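Uncharacterized protein (PDB 2QS7) is of unknown function but is a putative oxidoreductase of the DsrE/DsrF-like family, whose characterised members are mostly linked to sulfur metabolism. Local coordinates at residues S16-K21 and P61-K66; F43-L48 and M109-I114; Q49-R54 and A120-D125; V102-T107 and D124-V129. One frame throughout, in Å; residues are numbered along the deposited sequence.

How the interactions relate
All four contacts lie in one parallel alpha/beta domain, three of them involving the loops and helices around its strands and the fourth pairing two strands. Interaction 1, at the start of helix 19-34, is about 16 Å centre to centre from interaction 2 and touches it through Trp46. Interactions 2, 3 and 4 cluster with centres 10 to 11 Å apart: 2 and 3 share helix 45-50, 2 and 4 share helix 106-111, and 3 and 4 share Asp124 and Asp125. Along the chain interaction 1 closes before interaction 4 opens, whereas interactions 1, 2 and 3 interleave, as do 2 and 4. Interactions 1 and 2 reach the second subunit most, so their loops and helices help build the assembly.

Interaction 1: residues S16-K21 and P61-K66; sequences SGTIDK and PPQIDK
The first turn of helix 19-34, entered directly from the loop after strand 9-14, is met here by the loop 61-66, with Thr18 at the N-cap position facing Gln63. The N-H of Ile19 points at Gln63 O over 2.8 Å and is nearly straight at 163°. One residue on in the helix and two on in the loop, a bond runs in the opposite sense: Asp65 N donates to Asp20 OD1 at 2.9 Å, approaching from above the carboxylate plane. Asp20 can take this bond because its CG sits between the backbone N and the carbonyl carbon (chi1 54°), which folds the carboxylate back over the helix start; Thr18 OG1 adds a weak bond to the same OD1. The other oxygen, OD2, is bonded to Trp46 of the third subunit. Asp65 turns its own OD1 elsewhere, to Asn67 N and to Asn67 of the second subunit. The amide NE2 of Gln63 reaches Gly17 O in a weak bond of 3.3 Å. Apolar contact flanks the polar one. Ile19 CB lies alongside Pro62 CB at 3.7 Å, while Ile19 CG2 and Ile64 CD1 are pressed to 3.3 Å, closer than carbons usually come. Loop 61-66 thus covers the residues 16-18 that lead from strand 9-14 into helix 19-34, a strand-to-helix connection of the standard kind in a parallel alpha/beta fold.

Interaction 2: residues F43-L48 and M109-I114; sequences FTFWGL and MEFFGI
Segments 43-48 and 109-114 come no closer than 7.8 Å between Leu48 CA and Met109 CA, so the contact is made mainly by side chains. The first leaves strand 38-43 for helix 45-50; the second is the C-terminal end of helix 106-111, closed by a Schellman motif in which Ile114 N bonds Met109 O at 2.8 Å and Gly113 N reaches Glu110 O more weakly, with Gly113 at positive phi. Leu48 points toward the other segment, its CG anti to the backbone N (chi1 -175°). Its CD2 presses on CG of Met109, a selenomethionine, at 3.3 Å, tighter than usual for carbons, and the two side chains cross at about a right angle; Leu48 CG also faces Ile114 CD1 at 4.3 Å. The aromatic residues form the other half. Phe45 brings its CZ to the edge of the Phe111 ring, close to that ring's plane, 3.9 Å from Phe111 CE2. Trp46 offers the far corner of its indole, CZ3 lying 3.6 Å from Phe112 CZ with the ring planes inclined by 48°. Beyond the pair, Trp46 stacks on Tyr68 of the second subunit and meets Phe15 edge-to-face. Leu48 and Met109 both pack on Ala104 of strand 99-105 and on Leu119, so the two helices meet over a shared strand.

Interaction 3: residues Q49-R54 and A120-D125; sequences QAITKR and AEFVDD
Ile51 faces Phe122 and Val123 through two separate branches that part at its CB. One branch, CG2, stands beside the backbone N and meets the rim of the Phe122 ring, near its plane and 4.1 Å from CZ. The other, CG1, lies between the backbone N and the carbonyl carbon (chi1 58°); from there the chain runs on extended (chi2 166°) and carries CD1 to Val123 CG2 at 3.6 Å. Both branches thus meet the last two residues of a type I beta turn, Ala120 to Val123, which closes through Val123 N to Ala120 O at 3.2 Å. This turn leads toward strand 125-127, the outermost strand on its side of the parallel sheet within the chain, while Ile51 sits in the break between helices 45-50 and 53-57. Backbone ties the two together: Ala120 N donates to Ile51 O at 2.9 Å, nearly along the C=O axis. Next to Ile51, Thr52 N-caps helix 53-57, its OG1 receiving Ser55 N while giving its own hydrogen to Gln49 O at 2.8 Å, in the carbonyl plane. Farther out, the extended chain of Lys53 passes Ala120 and ends in a long salt bridge, NZ to Glu121 OE2 at 3.4 Å, with Glu117 O as a second, weak acceptor. On the helix 87-97 side, Phe122 packs against Val91 and Gln92.

Interaction 4: residues V102-T107 and D124-V129; sequences VFACST and DDVVGV
With CG turned beside its own backbone N (chi1 -64°), Asp124 reaches back to Val102, while a similar first torsion in Phe103 brings its ring obliquely against Asp125 CB and Val127 CG1. These residues join the two strands of a beta-alpha-beta unit, strand 99-105, helix 106-111 and strand 125-127, as parallel neighbours in the sheet, their short axes 43° apart. Val102 is gripped twice by Asp124: its N-H meets OD2 on the anti lone pair at 2.8 Å, almost straight at 171°, and its O accepts from Asp124 N at 2.7 Å. Asp124 OD1 forms a salt bridge with Lys95. The pairing then alternates in the parallel manner, with Ala104 N to Asp125 O at 2.9 Å and Val127 N to Ala104 O at 2.9 Å. On one face Phe103 CD1 packs on Val127 CG1 at 3.7 Å; on the face of Ala104 and Val126, Val126 CG1 extends to Ser106 CB at 3.5 Å. Where the first strand gives way to helix 106-111, Val127 O takes Ser106 N from above its carbonyl plane at 2.9 Å, and Ser106 OG adds a weak second bond to that oxygen at 3.3 Å.

Interaction 1: residues S16-K21 and P61-K66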
# COMPACT_ATOMS: atom_id res chain seq x y z
N SER A 16 -6.63 -3.96 3.60
CA SER A 16 -6.17 -5.29 4.07
C SER A 16 -6.89 -5.76 5.33
O SER A 16 -7.43 -4.96 6.09
CB SER A 16 -4.66 -5.26 4.30
OG SER A 16 -3.99 -4.85 3.11
N GLY A 17 -6.90 -7.08 5.52
CA GLY A 17 -7.57 -7.68 6.65
C GLY A 17 -6.71 -8.64 7.47
O GLY A 17 -7.24 -9.28 8.35
N THR A 18 -5.42 -8.73 7.20
CA THR A 18 -4.54 -9.61 7.95
C THR A 18 -4.07 -8.84 9.19
O THR A 18 -4.00 -7.63 9.20
CB THR A 18 -3.36 -10.13 7.11
OG1 THR A 18 -2.65 -9.02 6.53
CG2 THR A 18 -3.88 -11.00 6.00
N ILE A 19 -3.74 -9.58 10.24
CA ILE A 19 -3.37 -8.96 11.51
C ILE A 19 -2.12 -8.10 11.40
O ILE A 19 -2.06 -7.06 12.04
CB ILE A 19 -3.22 -10.03 12.65
CG1 ILE A 19 -3.14 -9.37 14.03
CG2 ILE A 19 -2.00 -10.93 12.44
CD1 ILE A 19 -4.39 -8.65 14.41
N ASP A 20 -1.16 -8.51 10.58
CA ASP A 20 0.08 -7.75 10.44
C ASP A 20 -0.14 -6.41 9.77
O ASP A 20 0.67 -5.52 9.93
CB ASP A 20 1.17 -8.55 9.72
CG ASP A 20 0.72 -9.10 8.40
OD1 ASP A 20 -0.24 -9.91 8.41
OD2 ASP A 20 1.33 -8.74 7.36
N LYS A 21 -1.24 -6.25 9.03
CA LYS A 21 -1.55 -4.95 8.45
C LYS A 21 -2.52 -4.15 9.32
O LYS A 21 -2.47 -2.93 9.36
CB LYS A 21 -2.05 -5.09 7.02
CG LYS A 21 -0.95 -5.60 6.09
CD LYS A 21 -1.04 -4.99 4.69
CE LYS A 21 -0.00 -5.57 3.73
NZ LYS A 21 -0.15 -5.09 2.31
N PRO A 61 -7.99 -17.85 15.42
CA PRO A 61 -6.73 -17.11 15.54
C PRO A 61 -6.51 -16.13 14.38
O PRO A 61 -6.71 -16.52 13.23
CB PRO A 61 -5.65 -18.22 15.55
CG PRO A 61 -6.32 -19.44 15.00
CD PRO A 61 -7.77 -19.31 15.35
N PRO A 62 -6.10 -14.88 14.68
CA PRO A 62 -5.90 -13.87 13.62
C PRO A 62 -5.04 -14.39 12.46
O PRO A 62 -4.15 -15.24 12.67
CB PRO A 62 -5.22 -12.68 14.34
CG PRO A 62 -4.88 -13.20 15.76
CD PRO A 62 -5.80 -14.35 16.03
N GLN A 63 -5.30 -13.89 11.25
CA GLN A 63 -4.57 -14.39 10.09
C GLN A 63 -3.40 -13.49 9.74
O GLN A 63 -3.58 -12.31 9.53
CB GLN A 63 -5.52 -14.59 8.88
CG GLN A 63 -6.52 -13.41 8.63
CD GLN A 63 -7.07 -13.30 7.18
OE1 GLN A 63 -6.93 -14.21 6.35
NE2 GLN A 63 -7.68 -12.15 6.87
N ILE A 64 -2.19 -14.05 9.71
CA ILE A 64 -0.99 -13.33 9.27
C ILE A 64 -0.91 -13.47 7.75
O ILE A 64 -1.41 -14.43 7.16
CB ILE A 64 0.32 -13.98 9.81
CG1 ILE A 64 0.41 -13.98 11.34
CG2 ILE A 64 1.56 -13.20 9.33
CD1 ILE A 64 0.78 -12.63 11.89
N ASP A 65 -0.27 -12.50 7.11
CA ASP A 65 -0.02 -12.57 5.68
C ASP A 65 0.77 -13.88 5.40
O ASP A 65 1.80 -14.12 6.02
CB ASP A 65 0.78 -11.34 5.24
CG ASP A 65 0.99 -11.25 3.73
OD1 ASP A 65 1.10 -12.29 3.06
OD2 ASP A 65 1.07 -10.11 3.19
N LYS A 66 0.28 -14.69 4.48
CA LYS A 66 0.95 -15.93 4.12
C LYS A 66 2.43 -15.71 3.72
O LYS A 66 3.23 -16.61 3.86
CB LYS A 66 0.20 -16.65 3.00
CG LYS A 66 -1.20 -17.16 3.39
CD LYS A 66 -1.84 -17.92 2.24
CE LYS A 66 -3.05 -18.73 2.66
NZ LYS A 66 -3.42 -19.70 1.58

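Interaction 2: residues F43-L48 and M109-I114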
# COMPACT_ATOMS: atom_id res chain seq x y z
N PHE A 43 -12.69 1.78 5.91
CA PHE A 43 -12.56 0.34 5.80
C PHE A 43 -13.26 -0.16 4.57
O PHE A 43 -14.45 0.05 4.40
CB PHE A 43 -13.09 -0.35 7.04
CG PHE A 43 -12.25 -0.13 8.24
CD1 PHE A 43 -12.36 1.04 8.97
CD2 PHE A 43 -11.34 -1.10 8.67
CE1 PHE A 43 -11.59 1.26 10.10
CE2 PHE A 43 -10.55 -0.87 9.81
CZ PHE A 43 -10.68 0.33 10.52
N THR A 44 -12.51 -0.85 3.73
CA THR A 44 -13.01 -1.33 2.47
C THR A 44 -12.49 -2.75 2.22
O THR A 44 -11.54 -3.19 2.84
CB THR A 44 -12.61 -0.36 1.35
OG1 THR A 44 -13.33 -0.68 0.16
CG2 THR A 44 -11.08 -0.38 1.07
N PHE A 45 -13.16 -3.47 1.35
CA PHE A 45 -12.78 -4.85 1.06
C PHE A 45 -12.49 -5.67 2.29
O PHE A 45 -13.36 -5.82 3.14
CB PHE A 45 -11.62 -4.89 0.03
CG PHE A 45 -12.07 -4.65 -1.38
CD1 PHE A 45 -12.26 -3.34 -1.85
CD2 PHE A 45 -12.37 -5.73 -2.22
CE1 PHE A 45 -12.73 -3.12 -3.16
CE2 PHE A 45 -12.84 -5.52 -3.52
CZ PHE A 45 -13.02 -4.22 -3.99
N TRP A 46 -11.28 -6.16 2.42
CA TRP A 46 -10.94 -7.08 3.51
C TRP A 46 -10.96 -6.40 4.86
O TRP A 46 -11.24 -7.02 5.89
CB TRP A 46 -9.58 -7.71 3.24
CG TRP A 46 -9.46 -8.21 1.86
CD1 TRP A 46 -8.53 -7.85 0.94
CD2 TRP A 46 -10.34 -9.14 1.21
NE1 TRP A 46 -8.76 -8.52 -0.24
CE2 TRP A 46 -9.87 -9.30 -0.10
CE3 TRP A 46 -11.48 -9.84 1.62
CZ2 TRP A 46 -10.49 -10.16 -1.02
CZ3 TRP A 46 -12.11 -10.67 0.72
CH2 TRP A 46 -11.60 -10.83 -0.59
N GLY A 47 -10.65 -5.12 4.85
CA GLY A 47 -10.64 -4.33 6.06
C GLY A 47 -12.04 -4.15 6.57
O GLY A 47 -12.27 -4.06 7.76
N LEU A 48 -13.01 -4.08 5.67
CA LEU A 48 -14.39 -3.93 6.09
C LEU A 48 -14.85 -5.21 6.76
O LEU A 48 -15.56 -5.20 7.76
CB LEU A 48 -15.25 -3.58 4.89
CG LEU A 48 -16.70 -3.28 5.21
CD1 LEU A 48 -16.81 -2.18 6.23
CD2 LEU A 48 -17.35 -2.89 3.93
N MSE A 109 -19.66 -3.21 0.94
CA MSE A 109 -20.78 -3.78 1.70
C MSE A 109 -21.77 -4.48 0.80
O MSE A 109 -22.35 -5.48 1.20
CB MSE A 109 -21.45 -2.74 2.57
CG MSE A 109 -20.57 -2.33 3.70
SE MSE A 109 -21.28 -0.84 4.60
CE MSE A 109 -22.91 -1.63 5.23
N GLU A 110 -21.99 -3.94 -0.39
CA GLU A 110 -22.85 -4.59 -1.38
C GLU A 110 -22.19 -5.86 -1.90
O GLU A 110 -22.85 -6.88 -2.02
CB GLU A 110 -23.16 -3.65 -2.57
CG GLU A 110 -24.01 -2.40 -2.22
CD GLU A 110 -24.23 -1.46 -3.41
N PHE A 111 -20.89 -5.80 -2.22
CA PHE A 111 -20.17 -6.99 -2.72
C PHE A 111 -20.18 -8.15 -1.74
O PHE A 111 -20.18 -9.30 -2.18
CB PHE A 111 -18.67 -6.79 -3.03
CG PHE A 111 -18.34 -5.84 -4.16
CD1 PHE A 111 -19.28 -5.43 -5.11
CD2 PHE A 111 -17.00 -5.44 -4.32
CE1 PHE A 111 -18.91 -4.56 -6.15
CE2 PHE A 111 -16.62 -4.60 -5.36
CZ PHE A 111 -17.57 -4.16 -6.28
N PHE A 112 -20.11 -7.87 -0.44
CA PHE A 112 -20.06 -8.95 0.56
C PHE A 112 -21.34 -9.14 1.35
O PHE A 112 -21.37 -9.93 2.28
CB PHE A 112 -18.85 -8.74 1.45
CG PHE A 112 -17.54 -8.88 0.73
CD1 PHE A 112 -17.13 -10.14 0.25
CD2 PHE A 112 -16.73 -7.80 0.51
CE1 PHE A 112 -15.92 -10.28 -0.42
CE2 PHE A 112 -15.51 -7.92 -0.16
CZ PHE A 112 -15.10 -9.16 -0.62
N GLY A 113 -22.41 -8.47 0.93
CA GLY A 113 -23.72 -8.58 1.58
C GLY A 113 -23.72 -8.20 3.04
O GLY A 113 -24.40 -8.81 3.83
N ILE A 114 -22.94 -7.19 3.39
CA ILE A 114 -22.84 -6.71 4.77
C ILE A 114 -23.81 -5.56 4.95
O ILE A 114 -23.90 -4.69 4.07
CB ILE A 114 -21.41 -6.22 5.05
CG1 ILE A 114 -20.42 -7.36 4.82
CG2 ILE A 114 -21.30 -5.62 6.47
CD1 ILE A 114 -18.98 -6.91 4.85

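Interaction 3: residues Q49-R54 and A120-D125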
# COMPACT_ATOMS: atom_id res chain seq x y z
N GLN A 49 -14.41 -6.32 6.23
CA GLN A 49 -14.72 -7.64 6.81
C GLN A 49 -14.24 -7.69 8.26
O GLN A 49 -14.91 -8.19 9.16
CB GLN A 49 -13.92 -8.70 6.05
CG GLN A 49 -14.60 -10.00 5.79
CD GLN A 49 -15.44 -9.93 4.54
OE1 GLN A 49 -15.17 -9.11 3.64
NE2 GLN A 49 -16.46 -10.78 4.48
N ALA A 50 -13.06 -7.13 8.48
CA ALA A 50 -12.40 -7.10 9.77
C ALA A 50 -13.14 -6.27 10.84
O ALA A 50 -12.91 -6.46 12.03
CB ALA A 50 -10.98 -6.57 9.59
N ILE A 51 -14.01 -5.35 10.44
CA ILE A 51 -14.76 -4.56 11.42
C ILE A 51 -16.23 -5.01 11.54
O ILE A 51 -17.06 -4.29 12.09
CB ILE A 51 -14.72 -3.06 11.15
CG1 ILE A 51 -15.25 -2.70 9.76
CG2 ILE A 51 -13.29 -2.52 11.28
CD1 ILE A 51 -15.52 -1.23 9.62
N THR A 52 -16.55 -6.18 11.00
CA THR A 52 -17.89 -6.73 11.20
C THR A 52 -17.86 -7.33 12.60
O THR A 52 -16.81 -7.80 13.03
CB THR A 52 -18.27 -7.87 10.21
OG1 THR A 52 -17.36 -8.95 10.35
CG2 THR A 52 -18.24 -7.38 8.75
N LYS A 53 -18.99 -7.26 13.31
CA LYS A 53 -19.12 -7.85 14.65
C LYS A 53 -18.74 -9.31 14.64
O LYS A 53 -18.09 -9.79 15.56
CB LYS A 53 -20.55 -7.73 15.16
CG LYS A 53 -20.99 -6.32 15.49
CD LYS A 53 -22.48 -6.31 15.86
CE LYS A 53 -22.98 -4.89 16.14
NZ LYS A 53 -24.44 -4.85 16.41
N ARG A 54 -19.15 -10.02 13.58
CA ARG A 54 -18.81 -11.44 13.48
C ARG A 54 -17.30 -11.67 13.50
O ARG A 54 -16.81 -12.55 14.21
CB ARG A 54 -19.45 -12.11 12.23
CG ARG A 54 -20.91 -12.57 12.46
CD ARG A 54 -21.51 -13.32 11.27
NE ARG A 54 -22.72 -14.04 11.66
N ALA A 120 -19.29 -3.04 13.52
CA ALA A 120 -18.94 -2.67 14.89
C ALA A 120 -19.55 -1.29 15.21
O ALA A 120 -19.72 -0.43 14.32
CB ALA A 120 -17.43 -2.64 15.09
N GLU A 121 -19.85 -1.09 16.49
CA GLU A 121 -20.50 0.13 16.97
C GLU A 121 -19.68 1.39 16.71
O GLU A 121 -20.23 2.46 16.54
CB GLU A 121 -20.75 0.04 18.48
CG GLU A 121 -21.65 -1.14 18.90
CD GLU A 121 -23.08 -1.05 18.37
OE1 GLU A 121 -23.51 0.06 17.98
OE2 GLU A 121 -23.79 -2.10 18.38
N PHE A 122 -18.36 1.22 16.67
CA PHE A 122 -17.48 2.35 16.52
C PHE A 122 -17.42 2.92 15.10
O PHE A 122 -16.70 3.85 14.86
CB PHE A 122 -16.10 2.02 17.12
CG PHE A 122 -15.17 1.23 16.22
CD1 PHE A 122 -15.62 0.46 15.16
CD2 PHE A 122 -13.83 1.18 16.54
CE1 PHE A 122 -14.72 -0.25 14.38
CE2 PHE A 122 -12.93 0.44 15.76
CZ PHE A 122 -13.39 -0.27 14.69
N VAL A 123 -18.17 2.33 14.17
CA VAL A 123 -18.24 2.87 12.81
C VAL A 123 -19.15 4.09 12.88
O VAL A 123 -20.27 4.01 13.38
CB VAL A 123 -18.80 1.86 11.81
CG1 VAL A 123 -19.09 2.52 10.45
CG2 VAL A 123 -17.85 0.65 11.70
N ASP A 124 -18.65 5.20 12.39
CA ASP A 124 -19.38 6.45 12.41
C ASP A 124 -20.33 6.59 11.23
O ASP A 124 -21.41 7.12 11.37
CB ASP A 124 -18.37 7.62 12.44
CG ASP A 124 -17.56 7.60 13.72
OD1 ASP A 124 -18.20 7.65 14.78
OD2 ASP A 124 -16.32 7.47 13.67
N ASP A 125 -19.95 6.13 10.06
CA ASP A 125 -20.82 6.28 8.91
C ASP A 125 -20.41 5.36 7.79
O ASP A 125 -19.31 4.84 7.77
CB ASP A 125 -20.78 7.73 8.41
CG ASP A 125 -22.05 8.14 7.66
OD1 ASP A 125 -22.93 7.26 7.40
OD2 ASP A 125 -22.17 9.34 7.34

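Interaction 4: residues V102-T107 and D124-V129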
# COMPACT_ATOMS: atom_id res chain seq x y z
N VAL A 102 -14.33 6.77 11.82
CA VAL A 102 -14.30 5.47 11.20
C VAL A 102 -15.43 5.37 10.23
O VAL A 102 -16.60 5.51 10.61
CB VAL A 102 -14.40 4.38 12.27
CG1 VAL A 102 -14.45 2.97 11.68
CG2 VAL A 102 -13.22 4.53 13.24
N PHE A 103 -15.09 5.14 8.98
CA PHE A 103 -16.04 5.00 7.89
C PHE A 103 -15.97 3.61 7.29
O PHE A 103 -14.92 3.02 7.21
CB PHE A 103 -15.73 6.01 6.79
CG PHE A 103 -15.82 7.43 7.23
CD1 PHE A 103 -17.06 8.05 7.35
CD2 PHE A 103 -14.70 8.12 7.60
CE1 PHE A 103 -17.16 9.36 7.78
CE2 PHE A 103 -14.79 9.43 8.02
CZ PHE A 103 -16.03 10.05 8.11
N ALA A 104 -17.12 3.13 6.83
CA ALA A 104 -17.26 1.87 6.15
C ALA A 104 -17.62 2.15 4.71
O ALA A 104 -18.45 3.00 4.42
CB ALA A 104 -18.39 0.99 6.84
N CYS A 105 -16.98 1.43 3.80
CA CYS A 105 -17.19 1.54 2.37
C CYS A 105 -18.50 0.92 1.91
O CYS A 105 -18.70 -0.28 2.04
CB CYS A 105 -16.06 0.79 1.68
SG CYS A 105 -16.26 0.55 -0.09
N SER A 106 -19.37 1.73 1.33
CA SER A 106 -20.67 1.25 0.90
C SER A 106 -20.60 0.27 -0.27
O SER A 106 -21.44 -0.63 -0.34
CB SER A 106 -21.58 2.42 0.55
OG SER A 106 -21.00 3.23 -0.44
N THR A 107 -19.63 0.40 -1.16
CA THR A 107 -19.52 -0.51 -2.33
C THR A 107 -19.16 -1.94 -1.93
O THR A 107 -19.79 -2.90 -2.37
CB THR A 107 -18.51 0.01 -3.36
OG1 THR A 107 -18.93 1.30 -3.78
CG2 THR A 107 -18.46 -0.89 -4.59
N ASP A 124 -18.65 5.20 12.39
CA ASP A 124 -19.38 6.45 12.41
C ASP A 124 -20.33 6.59 11.23
O ASP A 124 -21.41 7.12 11.37
CB ASP A 124 -18.37 7.62 12.44
CG ASP A 124 -17.56 7.60 13.72
OD1 ASP A 124 -18.20 7.65 14.78
OD2 ASP A 124 -16.32 7.47 13.67
N ASP A 125 -19.95 6.13 10.06
CA ASP A 125 -20.82 6.28 8.91
C ASP A 125 -20.41 5.36 7.79
O ASP A 125 -19.31 4.84 7.77
CB ASP A 125 -20.78 7.73 8.41
CG ASP A 125 -22.05 8.14 7.66
OD1 ASP A 125 -22.93 7.26 7.40
OD2 ASP A 125 -22.17 9.34 7.34
N VAL A 126 -21.34 5.16 6.85
CA VAL A 126 -21.15 4.34 5.66
C VAL A 126 -21.13 5.33 4.53
O VAL A 126 -22.07 6.11 4.39
CB VAL A 126 -22.30 3.32 5.42
CG1 VAL A 126 -22.24 2.74 4.01
CG2 VAL A 126 -22.25 2.21 6.45
N VAL A 127 -20.05 5.33 3.76
CA VAL A 127 -19.87 6.31 2.72
C VAL A 127 -19.20 5.69 1.50
O VAL A 127 -18.71 4.56 1.53
CB VAL A 127 -18.97 7.45 3.24
CG1 VAL A 127 -19.48 7.99 4.56
CG2 VAL A 127 -17.53 7.01 3.41
N GLY A 128 -19.22 6.46 0.43
CA GLY A 128 -18.56 6.08 -0.80
C GLY A 128 -17.21 6.77 -0.94
O GLY A 128 -16.80 7.60 -0.12
N VAL A 129 -16.56 6.43 -2.05
CA VAL A 129 -15.22 6.90 -2.42
C VAL A 129 -15.02 8.35 -2.47
O VAL A 129 -14.05 8.86 -1.92
CB VAL A 129 -14.81 6.33 -3.84
CG1 VAL A 129 -14.18 7.43 -4.79
CG2 VAL A 129 -13.94 5.08 -3.66